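Local coordinates for protein glycoside hydrolase (Streptococcus pneumoniae serotype 4, PDB 6ORH) that probably acts as a family 29 alpha-L-fucosidase, a glycoside hydrolase that removes fucose from host-derived carbohydrate antigens, at residues A331-C344 and S355-D369. The protein carries 2 engineered substitutions. Residues are numbered along the deposited sequence; the frame is centred on the assembly and turned at random.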
loop_
_atom_site.group_PDB
_atom_site.type_symbol
_atom_site.label_atom_id
_atom_site.label_comp_id
_atom_site.label_asym_id
_atom_site.label_seq_id
_atom_site.Cartn_x
_atom_site.Cartn_y
_atom_site.Cartn_z
ATOM N N ALA A 331 11.323 27.808 2.892
ATOM C CA ALA A 331 12.480 27.049 3.351
ATOM C C ALA A 331 13.643 27.165 2.362
ATOM O O ALA A 331 13.447 27.228 1.148
ATOM C CB ALA A 331 12.087 25.604 3.570
ATOM N N GLU A 332 14.868 27.158 2.898
ATOM C CA GLU A 332 16.087 27.155 2.106
ATOM C C GLU A 332 16.327 25.743 1.575
ATOM O O GLU A 332 16.329 24.801 2.351
ATOM C CB GLU A 332 17.268 27.565 2.987
ATOM C CG GLU A 332 17.692 29.014 2.806
ATOM C CD GLU A 332 18.892 29.162 1.883
ATOM O OE1 GLU A 332 18.707 29.656 0.742
ATOM O OE2 GLU A 332 20.011 28.763 2.297
ATOM N N VAL A 333 16.562 25.615 0.265
ATOM C CA VAL A 333 16.800 24.308 -0.335
ATOM C C VAL A 333 18.197 24.256 -0.948
ATOM O O VAL A 333 18.574 25.132 -1.722
ATOM C CB VAL A 333 15.728 23.995 -1.403
ATOM C CG1 VAL A 333 15.911 22.579 -1.931
ATOM C CG2 VAL A 333 14.316 24.183 -0.881
ATOM N N SER A 334 18.958 23.199 -0.652
ATOM C CA SER A 334 20.260 23.010 -1.275
ATOM C C SER A 334 20.300 21.657 -1.969
ATOM O O SER A 334 19.546 20.744 -1.625
ATOM C CB SER A 334 21.362 23.068 -0.270
ATOM O OG SER A 334 20.997 22.303 0.852
ATOM N N GLY A 335 21.264 21.546 -2.872
ATOM C CA GLY A 335 21.422 20.363 -3.684
ATOM C C GLY A 335 21.743 20.787 -5.099
ATOM O O GLY A 335 21.909 21.981 -5.393
ATOM N N PRO A 336 21.887 19.824 -6.019
ATOM C CA PRO A 336 22.278 20.154 -7.382
ATOM C C PRO A 336 21.102 20.779 -8.125
ATOM O O PRO A 336 19.932 20.508 -7.812
ATOM C CB PRO A 336 22.719 18.798 -7.931
ATOM C CG PRO A 336 21.869 17.808 -7.176
ATOM C CD PRO A 336 21.695 18.379 -5.779
ATOM N N ALA A 337 21.413 21.631 -9.100
ATOM C CA ALA A 337 20.379 22.226 -9.928
ATOM C C ALA A 337 20.952 22.555 -11.299
ATOM O O ALA A 337 22.098 22.983 -11.424
ATOM C CB ALA A 337 19.734 23.438 -9.275
ATOM N N LEU A 338 20.115 22.383 -12.319
ATOM C CA LEU A 338 20.560 22.427 -13.697
ATOM C C LEU A 338 21.114 23.814 -14.027
ATOM O O LEU A 338 22.114 23.923 -14.739
ATOM C CB LEU A 338 19.352 22.092 -14.588
ATOM C CG LEU A 338 19.606 22.045 -16.092
ATOM C CD1 LEU A 338 20.640 20.978 -16.428
ATOM C CD2 LEU A 338 18.305 21.753 -16.819
ATOM N N SER A 339 20.420 24.842 -13.527
ATOM C CA SER A 339 20.684 26.241 -13.862
ATOM C C SER A 339 19.894 27.134 -12.911
ATOM O O SER A 339 19.056 26.674 -12.151
ATOM C CB SER A 339 20.298 26.533 -15.304
ATOM O OG SER A 339 18.896 26.671 -15.430
ATOM N N ALA A 340 20.154 28.454 -12.954
ATOM C CA ALA A 340 19.366 29.412 -12.198
ATOM C C ALA A 340 17.877 29.335 -12.536
ATOM O O ALA A 340 17.034 29.582 -11.680
ATOM C CB ALA A 340 19.928 30.814 -12.444
ATOM N N ASP A 341 17.559 29.023 -13.798
ATOM C CA ASP A 341 16.176 28.956 -14.249
ATOM C C ASP A 341 15.470 27.727 -13.651
ATOM O O ASP A 341 14.242 27.716 -13.603
ATOM C CB ASP A 341 16.090 28.951 -15.775
ATOM C CG ASP A 341 16.411 30.288 -16.437
ATOM O OD1 ASP A 341 16.494 31.294 -15.720
ATOM O OD2 ASP A 341 16.551 30.312 -17.662
ATOM N N PHE A 342 16.247 26.755 -13.155
ATOM C CA PHE A 342 15.709 25.534 -12.545
ATOM C C PHE A 342 16.261 25.375 -11.127
ATOM O O PHE A 342 16.585 24.277 -10.685
ATOM C CB PHE A 342 16.039 24.319 -13.431
ATOM C CG PHE A 342 15.277 24.363 -14.732
ATOM C CD1 PHE A 342 13.936 24.027 -14.767
ATOM C CD2 PHE A 342 15.878 24.828 -15.895
ATOM C CE1 PHE A 342 13.216 24.121 -15.951
ATOM C CE2 PHE A 342 15.161 24.921 -17.078
ATOM C CZ PHE A 342 13.827 24.568 -17.107
ATOM N N ALA A 343 16.399 26.498 -10.404
ATOM C CA ALA A 343 17.079 26.469 -9.122
ATOM C C ALA A 343 16.257 25.766 -8.037
ATOM O O ALA A 343 15.025 25.749 -8.064
ATOM C CB ALA A 343 17.416 27.893 -8.696
ATOM N N CYS A 344 16.970 25.261 -7.028
ATOM C CA CYS A 344 16.361 24.610 -5.884
ATOM C C CYS A 344 15.331 25.493 -5.185
ATOM O O CYS A 344 14.319 24.993 -4.698
ATOM C CB CYS A 344 17.405 24.194 -4.853
ATOM S SG CYS A 344 18.638 23.017 -5.454
ATOM N N SER A 355 10.180 26.122 -11.238
ATOM C CA SER A 355 10.437 24.707 -10.982
ATOM C C SER A 355 11.940 24.421 -10.894
ATOM O O SER A 355 12.764 25.240 -11.306
ATOM C CB SER A 355 9.822 23.863 -12.049
ATOM O OG SER A 355 10.643 23.918 -13.193
ATOM N N TRP A 356 12.273 23.230 -10.368
ATOM C CA TRP A 356 13.634 22.762 -10.179
ATOM C C TRP A 356 13.864 21.548 -11.078
ATOM O O TRP A 356 12.920 20.820 -11.360
ATOM C CB TRP A 356 13.889 22.383 -8.708
ATOM C CG TRP A 356 15.096 21.520 -8.507
ATOM C CD1 TRP A 356 16.386 21.927 -8.297
ATOM C CD2 TRP A 356 15.145 20.072 -8.536
ATOM N NE1 TRP A 356 17.230 20.848 -8.180
ATOM C CE2 TRP A 356 16.492 19.692 -8.326
ATOM C CE3 TRP A 356 14.187 19.064 -8.736
ATOM C CZ2 TRP A 356 16.906 18.357 -8.300
ATOM C CZ3 TRP A 356 14.601 17.740 -8.693
ATOM C CH2 TRP A 356 15.935 17.380 -8.469
ATOM N N ALA A 357 15.102 21.381 -11.530
ATOM C CA ALA A 357 15.546 20.237 -12.321
ATOM C C ALA A 357 17.033 20.046 -12.075
ATOM O O ALA A 357 17.717 20.992 -11.662
ATOM C CB ALA A 357 15.263 20.455 -13.792
ATOM N N SER A 358 17.527 18.818 -12.282
ATOM C CA SER A 358 18.949 18.523 -12.193
ATOM C C SER A 358 19.304 17.362 -13.117
ATOM O O SER A 358 18.590 16.354 -13.150
ATOM C CB SER A 358 19.361 18.201 -10.792
ATOM O OG SER A 358 20.757 17.919 -10.765
ATOM N N ASP A 359 20.423 17.506 -13.834
ATOM C CA ASP A 359 20.961 16.438 -14.662
ATOM C C ASP A 359 22.098 15.729 -13.922
ATOM O O ASP A 359 22.883 15.004 -14.535
ATOM C CB ASP A 359 21.405 16.986 -16.025
ATOM C CG ASP A 359 22.483 18.052 -15.903
ATOM O OD1 ASP A 359 22.773 18.464 -14.760
ATOM O OD2 ASP A 359 23.001 18.491 -16.950
ATOM N N ALA A 360 22.200 15.932 -12.603
ATOM C CA ALA A 360 23.248 15.299 -11.813
ATOM C C ALA A 360 23.025 13.790 -11.757
ATOM O O ALA A 360 21.900 13.330 -11.951
ATOM C CB ALA A 360 23.285 15.861 -10.414
ATOM N N ASP A 361 24.086 13.034 -11.460
ATOM C CA ASP A 361 23.966 11.589 -11.289
ATOM C C ASP A 361 23.086 11.284 -10.079
ATOM O O ASP A 361 23.187 11.948 -9.049
ATOM C CB ASP A 361 25.338 10.960 -11.019
ATOM C CG ASP A 361 26.285 10.984 -12.206
ATOM O OD1 ASP A 361 25.834 11.309 -13.317
ATOM O OD2 ASP A 361 27.483 10.663 -12.003
ATOM N N LEU A 362 22.266 10.228 -10.185
ATOM C CA LEU A 362 21.483 9.802 -9.036
ATOM C C LEU A 362 22.365 8.968 -8.109
ATOM O O LEU A 362 23.318 8.330 -8.579
ATOM C CB LEU A 362 20.261 9.003 -9.512
ATOM C CG LEU A 362 19.297 9.678 -10.494
ATOM C CD1 LEU A 362 18.012 8.890 -10.542
ATOM C CD2 LEU A 362 18.961 11.104 -10.119
ATOM N N PRO A 363 22.116 8.973 -6.780
ATOM C CA PRO A 363 20.985 9.706 -6.189
ATOM C C PRO A 363 21.133 11.223 -6.088
ATOM O O PRO A 363 22.239 11.757 -5.897
ATOM C CB PRO A 363 20.870 9.098 -4.788
ATOM C CG PRO A 363 22.297 8.704 -4.438
ATOM C CD PRO A 363 22.907 8.262 -5.755
ATOM N N ILE A 364 20.000 11.920 -6.262
ATOM C CA ILE A 364 19.954 13.365 -6.069
ATOM C C ILE A 364 19.344 13.689 -4.711
ATOM O O ILE A 364 18.232 13.270 -4.378
ATOM C CB ILE A 364 19.245 14.078 -7.242
ATOM C CG1 ILE A 364 20.078 14.056 -8.522
ATOM C CG2 ILE A 364 18.875 15.520 -6.852
ATOM C CD1 ILE A 364 19.337 14.468 -9.776
ATOM N N GLN A 365 20.074 14.498 -3.930
ATOM C CA GLN A 365 19.646 14.783 -2.579
ATOM C C GLN A 365 19.338 16.270 -2.461
ATOM O O GLN A 365 20.246 17.091 -2.616
ATOM C CB GLN A 365 20.754 14.380 -1.608
ATOM C CG GLN A 365 20.419 14.707 -0.164
ATOM C CD GLN A 365 21.387 13.991 0.736
ATOM O OE1 GLN A 365 21.466 12.761 0.731
ATOM N NE2 GLN A 365 22.186 14.762 1.453
ATOM N N LEU A 366 18.062 16.587 -2.214
ATOM C CA LEU A 366 17.629 17.949 -1.903
ATOM C C LEU A 366 17.451 18.051 -0.392
ATOM O O LEU A 366 16.806 17.205 0.221
ATOM C CB LEU A 366 16.296 18.236 -2.615
ATOM C CG LEU A 366 16.372 18.298 -4.134
ATOM C CD1 LEU A 366 14.984 18.165 -4.763
ATOM C CD2 LEU A 366 17.048 19.606 -4.554
ATOM N N GLU A 367 18.028 19.091 0.239
ATOM C CA GLU A 367 17.851 19.247 1.676
ATOM C C GLU A 367 17.147 20.574 1.939
ATOM O O GLU A 367 17.555 21.610 1.382
ATOM C CB GLU A 367 19.208 19.225 2.389
ATOM C CG GLU A 367 19.088 19.306 3.908
ATOM C CD GLU A 367 20.389 18.996 4.636
ATOM O OE1 GLU A 367 21.103 18.079 4.210
ATOM O OE2 GLU A 367 20.703 19.689 5.628
ATOM N N LEU A 368 16.088 20.515 2.753
ATOM C CA LEU A 368 15.333 21.705 3.134
ATOM C C LEU A 368 15.731 22.069 4.556
ATOM O O LEU A 368 15.800 21.190 5.415
ATOM C CB LEU A 368 13.822 21.438 3.115
ATOM C CG LEU A 368 13.168 21.465 1.733
ATOM C CD1 LEU A 368 13.538 20.209 0.964
ATOM C CD2 LEU A 368 11.656 21.556 1.844
ATOM N N ASP A 369 15.940 23.378 4.788
ATOM C CA ASP A 369 16.118 23.927 6.126
ATOM C C ASP A 369 14.955 24.877 6.396
ATOM O O ASP A 369 14.858 25.913 5.754
ATOM C CB ASP A 369 17.463 24.665 6.228
ATOM C CG ASP A 369 17.738 25.218 7.627
ATOM O OD1 ASP A 369 16.816 25.236 8.465
ATOM O OD2 ASP A 369 18.895 25.614 7.868
HETATM O O HOH W 1 21.671 18.282 -0.659
HETATM O O HOH W 2 19.156 23.538 2.962
HETATM O O HOH W 3 11.611 26.813 -13.778
#
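Trp356 and Pro336 make the tight half of this contact. The indole NE1 gives its hydrogen to Pro336 O at 2.7 Å, a nearly straight bond (165° at the hydrogen) that lies in both the ring plane and the carbonyl plane, so the indole is held by its edge. With CG anti to the backbone N (chi1 162°), the ring extends to the backbone of 336-337 and 343-344, where Cys344 SG sits obliquely beside the five-membered ring, 3.8 Å from Trp356 CD1, and also touches Leu366. The two indole faces are flanked within 355-369 itself, by Ser358 N on one and Leu366 CD1 on the other. Pro336 lays its ring atom CG 3.8 Å from Ile364 CG2, while its CB meets Ser358 OG and Ala360 CB; that same OG closes an ST turn by accepting from Ala360 N. Just beyond, Leu338 N bonds to Ala357 O (2.8 Å), and Phe342 rests CB and CD1 against Ala357 CB.

The other end is a short antiparallel pairing of 332-334 with 364-369. Paired N-H and C=O groups join Glu332 to Asp369 and Ser334 to Glu367, with Ser334 N to Glu367 O and Glu367 N to Ser334 O each 2.9 Å. Val333 and Leu368 lie side by side on the inner face, where Val333 CG2 is 3.9 Å from Leu368 CG and Leu368 also packs on Ile445 of the other sheet. The opposite face is looser and wetter: Glu332, Ser334, Glu367 and Asp369 project there, a water links Ser334 OG to Glu367 O, and Glu367 turns its carboxylate to Arg430 in a salt bridge.

Strands 332-334 and 356-357 are outermost, within this chain, in two antiparallel sheets, and Trp356 ties the second to the loop following the first. Ser355 O bonds to His346, a calcium ligand in a structure of this protein. This is the beta-sandwich of an F5/8 type C (discoidin-like) domain, consistent with a carbohydrate-binding module.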